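Local coordinates for multiple antibiotic resistance protein MARR (Escherichia coli, PDB 1JGS) that represses the marRAB operon by binding the marO operator, and so controls genes of antibiotic resistance and oxidative stress response, at the interface of chains A and B. Coordinates in Å, arbitrary orientation; residue numbers count along the deposited sequence, not the author numbering. Chains: chain A/B, Multiple antibiotic resistance protein MARR.

Contact 1: the interface of chains A and B. Residues chain A 8, 129, 132-133; chain B 8, 129, 132-133.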
# COMPACT_ATOMS: atom_id res chain seq x y z
N LEU A 8 2.95 16.15 -4.41
CA LEU A 8 3.30 14.86 -5.02
C LEU A 8 2.94 13.65 -4.16
O LEU A 8 2.23 12.73 -4.62
CB LEU A 8 4.80 14.85 -5.33
CG LEU A 8 5.44 13.62 -5.96
CD1 LEU A 8 4.86 13.36 -7.35
CD2 LEU A 8 6.94 13.86 -6.06
N LEU A 129 5.50 10.34 -18.19
CA LEU A 129 5.20 10.12 -16.79
C LEU A 129 6.17 9.06 -16.27
O LEU A 129 6.75 9.20 -15.20
CB LEU A 129 3.77 9.63 -16.61
CG LEU A 129 3.31 9.29 -15.17
CD1 LEU A 129 3.53 10.48 -14.24
CD2 LEU A 129 1.83 8.89 -15.20
N LEU A 132 9.72 10.66 -15.77
CA LEU A 132 9.80 11.43 -14.53
C LEU A 132 9.69 10.55 -13.28
O LEU A 132 10.38 10.78 -12.29
CB LEU A 132 8.71 12.51 -14.51
CG LEU A 132 8.86 13.67 -15.50
CD1 LEU A 132 7.72 14.65 -15.35
CD2 LEU A 132 10.18 14.37 -15.24
N LEU A 133 8.83 9.53 -13.32
CA LEU A 133 8.68 8.65 -12.17
C LEU A 133 9.97 7.90 -11.89
O LEU A 133 10.23 7.50 -10.75
CB LEU A 133 7.55 7.64 -12.40
CG LEU A 133 6.11 8.13 -12.16
CD1 LEU A 133 5.13 7.02 -12.53
CD2 LEU A 133 5.93 8.55 -10.71
N LEU B 8 4.13 1.50 -16.42
CA LEU B 8 3.64 2.45 -15.42
C LEU B 8 3.26 1.80 -14.08
O LEU B 8 3.76 2.21 -13.02
CB LEU B 8 2.44 3.21 -15.99
CG LEU B 8 1.73 4.27 -15.15
CD1 LEU B 8 2.67 5.42 -14.82
CD2 LEU B 8 0.53 4.77 -15.94
N LEU B 129 5.18 16.30 -13.25
CA LEU B 129 4.85 14.95 -12.81
C LEU B 129 3.49 15.01 -12.14
O LEU B 129 2.63 14.17 -12.39
CB LEU B 129 5.89 14.45 -11.81
CG LEU B 129 5.65 13.05 -11.19
CD1 LEU B 129 5.49 12.00 -12.29
CD2 LEU B 129 6.83 12.69 -10.28
N LEU B 132 0.70 15.32 -14.89
CA LEU B 132 0.41 14.03 -15.52
C LEU B 132 -0.23 13.03 -14.55
O LEU B 132 -1.13 12.28 -14.93
CB LEU B 132 1.70 13.43 -16.11
CG LEU B 132 2.29 14.14 -17.33
CD1 LEU B 132 3.55 13.43 -17.80
CD2 LEU B 132 1.26 14.16 -18.44
N LEU B 133 0.21 13.02 -13.29
CA LEU B 133 -0.36 12.10 -12.32
C LEU B 133 -1.83 12.41 -12.08
O LEU B 133 -2.60 11.52 -11.70
CB LEU B 133 0.40 12.17 -10.99
CG LEU B 133 1.72 11.40 -10.89
CD1 LEU B 133 2.36 11.67 -9.53
CD2 LEU B 133 1.47 9.91 -11.07
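A:Leu129 and B:Leu129 meet at the two-fold axis of the MarR dimer, their side chains crossing at about a right angle; their CD1 methyls are modelled too close together to be relied on. Around this pair the remaining leucines close in symmetrically and carry the packing. The CD2 methyl of A:Leu129 lies 3.6 Å from CD1 of B:Leu8, while its CD1 packs 3.8 Å from CD2 of B:Leu133. A:Leu133 divides its branches in the same fashion: CD1 reaches CD1 of B:Leu8 at 3.7 Å, and CD2 turns to CD1 of B:Leu129. A:Leu132 sets its CD1 methyl against the backbone of B:Leu129, 3.8 Å from CA, and its CB near CD1 of the same residue. Every one of these contacts recurs with the chains exchanged.

The first torsions differ along the helix: CG of A:Leu129 stands anti to the backbone N (chi1 177°), whereas in A:Leu132 and A:Leu133 it is anti to the carbonyl carbon (chi1 -69° for A:Leu132). Behind the side chains, helix 126-134 of each subunit supplies these three residues, and A:Leu8 and B:Leu8 each open helix 8-27. The resulting leucine cluster forms an apolar core on the symmetry axis that helps hold the two subunits of the repressor together.

Contact 2: the interface of chains A and B. Residues chain A 8, 132, 135-136; chain B 117, 120-121, 129.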
# COMPACT_ATOMS: atom_id res chain seq x y z
N LEU A 8 2.95 16.15 -4.41
CA LEU A 8 3.30 14.86 -5.02
C LEU A 8 2.94 13.65 -4.16
O LEU A 8 2.23 12.73 -4.62
CB LEU A 8 4.80 14.85 -5.33
CG LEU A 8 5.44 13.62 -5.96
CD1 LEU A 8 4.86 13.36 -7.35
CD2 LEU A 8 6.94 13.86 -6.06
N LEU A 132 9.72 10.66 -15.77
CA LEU A 132 9.80 11.43 -14.53
C LEU A 132 9.69 10.55 -13.28
O LEU A 132 10.38 10.78 -12.29
CB LEU A 132 8.71 12.51 -14.51
CG LEU A 132 8.86 13.67 -15.50
CD1 LEU A 132 7.72 14.65 -15.35
CD2 LEU A 132 10.18 14.37 -15.24
N LYS A 135 13.01 9.20 -12.39
CA LYS A 135 13.89 10.19 -11.78
C LYS A 135 13.64 10.34 -10.29
O LYS A 135 14.39 11.04 -9.60
CB LYS A 135 13.76 11.55 -12.48
CG LYS A 135 14.20 11.56 -13.93
CD LYS A 135 14.56 12.97 -14.40
CE LYS A 135 15.87 13.45 -13.77
NZ LYS A 135 16.27 14.85 -14.17
N VAL A 136 12.59 9.70 -9.80
CA VAL A 136 12.25 9.76 -8.38
C VAL A 136 12.89 8.58 -7.61
O VAL A 136 13.16 8.70 -6.42
CB VAL A 136 10.72 9.70 -8.16
CG1 VAL A 136 10.40 9.55 -6.68
CG2 VAL A 136 10.06 10.96 -8.71
N LEU B 117 11.70 13.18 -2.30
CA LEU B 117 11.10 12.71 -3.55
C LEU B 117 11.45 13.63 -4.71
O LEU B 117 11.69 13.17 -5.83
CB LEU B 117 9.57 12.66 -3.42
CG LEU B 117 8.94 11.67 -2.45
CD1 LEU B 117 7.43 11.83 -2.45
CD2 LEU B 117 9.35 10.26 -2.85
N ASN B 120 15.81 15.14 -6.86
CA ASN B 120 16.48 15.12 -8.15
C ASN B 120 15.66 15.37 -9.41
O ASN B 120 16.23 15.57 -10.48
CB ASN B 120 17.29 13.82 -8.30
CG ASN B 120 16.53 12.59 -7.83
OD1 ASN B 120 17.09 11.50 -7.76
ND2 ASN B 120 15.25 12.77 -7.51
N LEU B 121 14.34 15.39 -9.32
CA LEU B 121 13.60 15.64 -10.55
C LEU B 121 13.22 17.11 -10.67
O LEU B 121 12.80 17.56 -11.74
CB LEU B 121 12.36 14.74 -10.62
CG LEU B 121 11.05 15.13 -9.94
CD1 LEU B 121 10.46 16.39 -10.58
CD2 LEU B 121 10.07 13.98 -10.08
N LEU B 129 5.18 16.30 -13.25
CA LEU B 129 4.85 14.95 -12.81
C LEU B 129 3.49 15.01 -12.14
O LEU B 129 2.63 14.17 -12.39
CB LEU B 129 5.89 14.45 -11.81
CG LEU B 129 5.65 13.05 -11.19
CD1 LEU B 129 5.49 12.00 -12.29
CD2 LEU B 129 6.83 12.69 -10.28
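A:Lys135 and A:Val136, just beyond helix 126-134, pack against B:Leu121 and its neighbours in the C-terminal dimerisation region of this MarR-family winged helix-turn-helix repressor. The aliphatic base of A:Lys135 rests on B:Leu121, with CB to CB at 3.9 Å. From there its chain bends at chi3 (71°) and brings its terminal amino nitrogen near the backbone carbonyl of B:Asn120, NZ to O 3.8 Å, a loose approach. The carbonyl O of A:Lys135 also lies 2.8 Å from ND2 of B:Asn120, but it sits over the flat face of the amide, near CG and OD1 as well, where the in-plane N-H groups do not point; the pair is a close polar contact and not a hydrogen bond.

B:Leu121 holds CG between its backbone N and carbonyl carbon (chi1 84°), a compact arrangement that lays its side chain alongside A:Val136, both pointing the same way. The methyls CD2 of B:Leu121 and CG2 of A:Val136 are tightly packed at 3.3 Å. The valine's other branch, CG1, faces B:Leu117 at the end of helix 96-118, 4.0 Å from CD2, while CG2 also reaches CD2 of B:Leu129. B:Leu117 in turn receives A:Leu8 on its CB, 3.9 Å from the leucine CD2 methyl; A:Leu8 thereby bridges B:Leu117 and B:Leu129.

Contact 3: the interface of chains A and B. Residues chain A 117-118, 126, 129-130, 133; chain B 7-8, 136.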
# COMPACT_ATOMS: atom_id res chain seq x y z
N LEU A 117 -5.23 2.94 -16.73
CA LEU A 117 -4.39 4.01 -16.19
C LEU A 117 -3.98 4.99 -17.27
O LEU A 117 -3.92 6.21 -17.04
CB LEU A 117 -3.12 3.42 -15.56
CG LEU A 117 -3.24 2.54 -14.32
CD1 LEU A 117 -1.87 2.03 -13.91
CD2 LEU A 117 -3.89 3.34 -13.20
N THR A 118 -3.69 4.45 -18.44
CA THR A 118 -3.25 5.23 -19.59
C THR A 118 -4.41 5.71 -20.46
O THR A 118 -4.21 6.46 -21.41
CB THR A 118 -2.26 4.38 -20.44
OG1 THR A 118 -0.97 4.40 -19.82
CG2 THR A 118 -2.16 4.89 -21.86
N VAL A 126 2.38 8.12 -21.81
CA VAL A 126 2.84 7.35 -20.62
C VAL A 126 4.36 7.32 -20.40
O VAL A 126 4.84 7.18 -19.28
CB VAL A 126 2.27 5.93 -20.70
CG1 VAL A 126 2.33 5.22 -19.35
CG2 VAL A 126 0.84 5.97 -21.21
N LEU A 129 5.50 10.34 -18.19
CA LEU A 129 5.20 10.12 -16.79
C LEU A 129 6.17 9.06 -16.27
O LEU A 129 6.75 9.20 -15.20
CB LEU A 129 3.77 9.63 -16.61
CG LEU A 129 3.31 9.29 -15.17
CD1 LEU A 129 3.53 10.48 -14.24
CD2 LEU A 129 1.83 8.89 -15.20
N GLU A 130 6.36 8.01 -17.06
CA GLU A 130 7.26 6.93 -16.67
C GLU A 130 8.67 7.48 -16.49
O GLU A 130 9.36 7.14 -15.54
CB GLU A 130 7.24 5.83 -17.74
CG GLU A 130 5.85 5.43 -18.16
CD GLU A 130 5.81 4.19 -19.03
OE1 GLU A 130 6.65 4.06 -19.96
OE2 GLU A 130 4.93 3.33 -18.79
N LEU A 133 8.83 9.53 -13.32
CA LEU A 133 8.68 8.65 -12.17
C LEU A 133 9.97 7.90 -11.89
O LEU A 133 10.23 7.50 -10.75
CB LEU A 133 7.55 7.64 -12.40
CG LEU A 133 6.11 8.13 -12.16
CD1 LEU A 133 5.13 7.02 -12.53
CD2 LEU A 133 5.93 8.55 -10.71
N PRO B 7 6.75 -0.86 -17.19
CA PRO B 7 5.37 -0.39 -17.32
C PRO B 7 4.94 0.49 -16.13
O PRO B 7 5.34 0.24 -14.99
CB PRO B 7 4.57 -1.69 -17.40
CG PRO B 7 5.37 -2.62 -16.53
CD PRO B 7 6.78 -2.32 -16.97
N LEU B 8 4.13 1.50 -16.42
CA LEU B 8 3.64 2.45 -15.42
C LEU B 8 3.26 1.80 -14.08
O LEU B 8 3.76 2.21 -13.02
CB LEU B 8 2.44 3.21 -15.99
CG LEU B 8 1.73 4.27 -15.15
CD1 LEU B 8 2.67 5.42 -14.82
CD2 LEU B 8 0.53 4.77 -15.94
N VAL B 136 -4.32 10.90 -14.52
CA VAL B 136 -4.54 9.48 -14.32
C VAL B 136 -5.75 9.22 -13.40
O VAL B 136 -6.39 8.18 -13.50
CB VAL B 136 -3.29 8.80 -13.68
CG1 VAL B 136 -3.62 7.37 -13.29
CG2 VAL B 136 -2.12 8.83 -14.66
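B:Leu8, with 88 Å² of its surface hidden by the partner, inserts its side chain among A:Leu117, A:Val126, A:Leu129 and A:Leu133. The apolar contacts divide between its two methyls. CD1 faces A:Leu129 and A:Leu133, whereas CD2 points the other way, 3.9 Å from CG1 of A:Val126 and equally far from CB of A:Leu117. Its side chain crosses that of A:Val126 at about a right angle, and CG1 of the valine also touches CB of B:Leu8. With CG anti to the backbone N (chi1 180°), the leucine extends from the start of helix 8-27 into the groove between helices 96-118 and 126-134 of chain A. B:Val136 repeats there, with the chains exchanged, the packing of its counterpart, and its CG1 methyl lies 3.9 Å from the carbonyl O of A:Leu117.

The polar approach is made by A:Glu130, whose carboxylate reaches the N-terminal end of helix 8-27. OE2 lies 3.1 Å from the backbone N of B:Leu8, yet the N-H points aside from OE2, so the pair does not count as a hydrogen bond. A carboxylate at this helix end could still be favoured electrostatically by the helix dipole. OE2 also packs against the leucine carbon skeleton, 3.7 Å from CB of B:Leu8. By seating the first residue of helix 8-27 of one subunit against helices 96-118 and 126-134 of the other, this site helps interlock the chains of the repressor dimer.

The C-alpha centres of contact 1 and contact 2 lie about 8 Å apart, and those of contact 1 and contact 3 about 7 Å, while contacts 2 and 3 are about 13 Å from each other. Contact 1 therefore joins the two, sharing A:Leu8, A:Leu132 and B:Leu129 with contact 2, and A:Leu129, A:Leu133 and B:Leu8 with contact 3. Contact 3 partly repeats contact 2 with the chains exchanged, and the three contacts form one continuous surface in which N-terminal and C-terminal helices of both subunits interlock, an arrangement likely to fix the relative placement of the two DNA-binding lobes.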